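Local coordinates for protein N-alpha-acetyltransferase 35, NatC auxiliary subunit (Saccharomyces cerevisiae, PDB 6YGA) that serves as an auxiliary subunit of the yeast NatC N-terminal acetyltransferase, which acetylates the N-terminal Met of the L-A virus Gag protein, at residues Lys146-Cys151 and Ser199-Ser203; Phe469-Tyr473 and Cys552-Val556. The contacts are given in a common frame with arbitrary orientation. Numbering follows the deposited sequence.

Contact 1: Lys146-Cys151 and Ser199-Ser203; sequences KVLGSC and SLTES
Two helical segments, Lys146-Cys151 of helix 142-167 and Ser199-Ser203 of helix 193-209, cross nearly antiparallel, at -148°, with axes 8.7 Å apart. CA of Val147 lies 4.9 Å from CA of Ser203, and CA of Ser150 5.3 Å from CA of Leu200. Ser150 and Ser203, small and both pointing toward the partner helix, fit this spacing. Ser150 takes the p rotamer (chi1 64°), which turns its OG back onto its own helix, 2.5 Å from Val147 O, as a hydrogen-bond donor. Ser203 is m (chi1 -70°); its OG lies 2.8 Å from Ser150 OG and 2.9 Å from Lys146 O, the second a weak hydrogen bond, and one proton cannot fully serve both. Ser199, t, brings OG to 3.3 Å from Ser150 CB. Leu200 (m, t) starts sideways but swings CD2 in to 3.2 Å from Ser150 O. At the margin Lys146, with chi1 off-well at -129°, chi2 m and the rest extended, reaches across so that NZ forms a 2.9 Å salt bridge with OE1 of Glu202 (m, t). Helix 215-231 packs against both, Leu220 on Val147 and Leu224 on Cys151 and Ser203: plain helix packing, with Lys146-Cys151 inside the Mak10 family region. Pairing the buried Ser150 and Ser203 hydroxyls with carbonyls and each other makes a polar close approach compatible with burial, while the ion pair stays at the edge.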
# COMPACT_ATOMS: atom_id res chain seq x y z
N LYS B 146 22.76 25.51 -21.56
CA LYS B 146 22.45 26.35 -20.41
C LYS B 146 21.01 26.20 -19.93
O LYS B 146 20.78 25.95 -18.74
CB LYS B 146 22.75 27.82 -20.73
CG LYS B 146 23.62 28.52 -19.70
CD LYS B 146 22.96 28.53 -18.32
CE LYS B 146 23.92 28.97 -17.21
NZ LYS B 146 23.23 29.05 -15.89
N VAL B 147 20.03 26.37 -20.82
CA VAL B 147 18.64 26.30 -20.40
C VAL B 147 18.26 24.87 -20.01
O VAL B 147 17.75 24.62 -18.92
CB VAL B 147 17.72 26.84 -21.51
CG1 VAL B 147 16.26 26.72 -21.09
CG2 VAL B 147 18.07 28.28 -21.82
N LEU B 148 18.52 23.91 -20.91
CA LEU B 148 18.15 22.53 -20.62
C LEU B 148 19.00 21.95 -19.49
O LEU B 148 18.50 21.16 -18.68
CB LEU B 148 18.27 21.68 -21.88
CG LEU B 148 17.78 20.24 -21.78
CD1 LEU B 148 16.42 20.17 -21.10
CD2 LEU B 148 17.71 19.61 -23.16
N GLY B 149 20.27 22.34 -19.41
CA GLY B 149 21.11 21.88 -18.32
C GLY B 149 20.58 22.29 -16.96
O GLY B 149 20.64 21.52 -16.00
N SER B 150 20.05 23.51 -16.86
CA SER B 150 19.45 23.96 -15.61
C SER B 150 18.19 23.15 -15.29
O SER B 150 17.94 22.83 -14.13
CB SER B 150 19.13 25.45 -15.68
OG SER B 150 18.16 25.73 -16.67
N CYS B 151 17.39 22.83 -16.31
CA CYS B 151 16.21 22.00 -16.10
C CYS B 151 16.59 20.65 -15.51
O CYS B 151 16.02 20.23 -14.49
CB CYS B 151 15.46 21.80 -17.41
SG CYS B 151 14.68 23.26 -18.11
N SER B 199 20.90 28.91 -11.06
CA SER B 199 21.06 28.35 -12.40
C SER B 199 19.76 28.42 -13.18
O SER B 199 19.75 28.76 -14.37
CB SER B 199 21.57 26.91 -12.32
OG SER B 199 21.54 26.28 -13.59
N LEU B 200 18.64 28.11 -12.53
CA LEU B 200 17.34 28.17 -13.19
C LEU B 200 16.93 29.61 -13.46
O LEU B 200 16.30 29.90 -14.49
CB LEU B 200 16.29 27.47 -12.33
CG LEU B 200 16.47 25.96 -12.14
CD1 LEU B 200 15.78 25.48 -10.87
CD2 LEU B 200 15.95 25.21 -13.35
N THR B 201 17.27 30.53 -12.56
CA THR B 201 16.98 31.94 -12.80
C THR B 201 17.79 32.49 -13.96
O THR B 201 17.27 33.24 -14.80
CB THR B 201 17.23 32.76 -11.53
OG1 THR B 201 16.22 32.46 -10.56
CG2 THR B 201 17.22 34.25 -11.82
N GLU B 202 19.07 32.11 -14.05
CA GLU B 202 19.91 32.58 -15.15
C GLU B 202 19.38 32.09 -16.50
O GLU B 202 19.40 32.83 -17.49
CB GLU B 202 21.35 32.11 -14.95
CG GLU B 202 22.07 32.80 -13.80
CD GLU B 202 23.47 32.26 -13.57
OE1 GLU B 202 23.93 31.44 -14.39
OE2 GLU B 202 24.11 32.65 -12.58
N SER B 203 18.89 30.85 -16.55
CA SER B 203 18.27 30.37 -17.78
C SER B 203 16.97 31.12 -18.07
O SER B 203 16.61 31.30 -19.24
CB SER B 203 18.01 28.87 -17.70
OG SER B 203 19.22 28.13 -17.75

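Contact 2: Phe469-Tyr473 and Cys552-Val556; sequences FWYVY and CLIEV
Two helical segments, Phe469-Tyr473 and Cys552-Val556, run closer to antiparallel than parallel (crossing angle -146°), axes 8.4 Å apart; CA of Phe469 and CA of Cys552 are 5.0 Å apart, CA of Trp470 and CA of Val556 6.2 Å. Cys552 (m) enters first, its CB 3.3 Å from Phe469 O and 3.8 Å from Tyr473 CB, its SG 3.5 Å from Val472 CG1. Leu553 (t, p) sets CD1 over one face of the Tyr473 ring (chi1 t); its CD2 is 3.9 Å from Tyr473 CE1. Ile554 turns to helix 619-653. Glu555 (chi1, chi2 both m) lays CG 3.6 Å from the Phe469 ring centroid (Phe469 chi1 -84°, m), a CH-pi contact, while its OE1 is hydrogen-bonded to Gln725 NE2. Val556 (t) sets CG2 3.8 Å from Trp470 CB. This largely apolar interface joins consecutive helices 465-506 and 511-564, a long antiparallel hairpin in the TPR-like region; helix 433-456 packs on Val472, helix 603-613 on Trp470, Leu553 and Val556, and Phe722 and Pro723 on Phe469.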
# COMPACT_ATOMS: atom_id res chain seq x y z
N PHE B 469 -20.85 -5.70 11.25
CA PHE B 469 -21.70 -4.57 11.61
C PHE B 469 -22.27 -4.73 13.02
O PHE B 469 -22.38 -3.75 13.76
CB PHE B 469 -22.82 -4.40 10.58
CG PHE B 469 -22.40 -3.60 9.38
CD1 PHE B 469 -21.70 -2.41 9.53
CD2 PHE B 469 -22.70 -4.04 8.11
CE1 PHE B 469 -21.31 -1.68 8.42
CE2 PHE B 469 -22.32 -3.31 7.00
CZ PHE B 469 -21.62 -2.13 7.15
N TRP B 470 -22.63 -5.96 13.41
CA TRP B 470 -23.15 -6.14 14.76
C TRP B 470 -22.03 -6.03 15.79
O TRP B 470 -22.24 -5.53 16.90
CB TRP B 470 -23.87 -7.47 14.90
CG TRP B 470 -24.40 -7.66 16.29
CD1 TRP B 470 -25.55 -7.14 16.80
CD2 TRP B 470 -23.77 -8.38 17.36
NE1 TRP B 470 -25.69 -7.51 18.12
CE2 TRP B 470 -24.61 -8.27 18.48
CE3 TRP B 470 -22.59 -9.11 17.46
CZ2 TRP B 470 -24.31 -8.87 19.70
CZ3 TRP B 470 -22.29 -9.71 18.67
CH2 TRP B 470 -23.14 -9.58 19.78
N TYR B 471 -20.83 -6.50 15.44
CA TYR B 471 -19.70 -6.36 16.35
C TYR B 471 -19.36 -4.90 16.57
O TYR B 471 -19.03 -4.49 17.69
CB TYR B 471 -18.49 -7.14 15.83
CG TYR B 471 -17.27 -7.02 16.70
CD1 TYR B 471 -17.27 -7.51 18.00
CD2 TYR B 471 -16.11 -6.42 16.23
CE1 TYR B 471 -16.15 -7.40 18.80
CE2 TYR B 471 -14.99 -6.31 17.02
CZ TYR B 471 -15.01 -6.80 18.31
OH TYR B 471 -13.90 -6.69 19.10
N VAL B 472 -19.44 -4.08 15.52
CA VAL B 472 -19.15 -2.66 15.67
C VAL B 472 -20.26 -1.96 16.43
O VAL B 472 -20.01 -1.06 17.24
CB VAL B 472 -18.90 -2.01 14.29
CG1 VAL B 472 -18.69 -0.51 14.43
CG2 VAL B 472 -17.69 -2.65 13.64
N TYR B 473 -21.51 -2.37 16.20
CA TYR B 473 -22.60 -1.91 17.05
C TYR B 473 -22.33 -2.26 18.51
O TYR B 473 -22.47 -1.42 19.40
CB TYR B 473 -23.92 -2.54 16.58
CG TYR B 473 -25.08 -2.31 17.52
CD1 TYR B 473 -25.79 -1.12 17.50
CD2 TYR B 473 -25.46 -3.29 18.42
CE1 TYR B 473 -26.86 -0.92 18.35
CE2 TYR B 473 -26.52 -3.09 19.28
CZ TYR B 473 -27.22 -1.91 19.24
OH TYR B 473 -28.27 -1.70 20.10
N CYS B 552 -24.78 0.99 12.06
CA CYS B 552 -24.51 -0.45 12.18
C CYS B 552 -25.80 -1.23 12.41
O CYS B 552 -26.03 -2.27 11.80
CB CYS B 552 -23.52 -0.71 13.31
SG CYS B 552 -21.91 0.05 13.08
N LEU B 553 -26.65 -0.73 13.31
CA LEU B 553 -27.92 -1.40 13.57
C LEU B 553 -28.78 -1.44 12.32
O LEU B 553 -29.39 -2.47 12.00
CB LEU B 553 -28.66 -0.70 14.71
CG LEU B 553 -29.85 -1.43 15.33
CD1 LEU B 553 -29.47 -2.87 15.66
CD2 LEU B 553 -30.33 -0.71 16.59
N ILE B 554 -28.83 -0.33 11.59
CA ILE B 554 -29.58 -0.29 10.33
C ILE B 554 -29.07 -1.36 9.38
O ILE B 554 -29.85 -2.05 8.72
CB ILE B 554 -29.49 1.12 9.72
CG1 ILE B 554 -30.37 2.08 10.51
CG2 ILE B 554 -29.89 1.09 8.24
CD1 ILE B 554 -30.15 3.53 10.18
N GLU B 555 -27.75 -1.54 9.32
CA GLU B 555 -27.18 -2.59 8.48
C GLU B 555 -27.56 -3.98 8.99
O GLU B 555 -27.88 -4.87 8.19
CB GLU B 555 -25.66 -2.44 8.42
CG GLU B 555 -25.19 -1.14 7.76
CD GLU B 555 -25.08 -1.25 6.25
OE1 GLU B 555 -25.82 -2.05 5.64
OE2 GLU B 555 -24.25 -0.52 5.67
N VAL B 556 -27.55 -4.18 10.31
CA VAL B 556 -27.91 -5.47 10.88
C VAL B 556 -29.36 -5.81 10.57
O VAL B 556 -29.68 -6.94 10.17
CB VAL B 556 -27.63 -5.48 12.40
CG1 VAL B 556 -28.25 -6.71 13.06
CG2 VAL B 556 -26.13 -5.44 12.66

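Contacts 1 and 2 sit on opposite sides of the centre of the chain, their own centres 61 Å apart and their nearest atoms about 49 Å apart, so neither touches the other. They follow in series: 146-151/199-203 closes before 469-473/552-556 opens. Contact 1 joins neighbouring helices of the N-terminal half, whereas contact 2 joins the long helices 465-506 and 511-564, with 74 of the 78 intervening residues helical, within the TPR-like family region. Both cross at a similar moderate angle, some 30-35° from antiparallel, one polar at its core and the other largely apolar and aromatic. No other chain of the complex touches either contact; a bound 1,2-ethanediol, probably from crystallisation, lies about 4 Å from the side chain of Leu553.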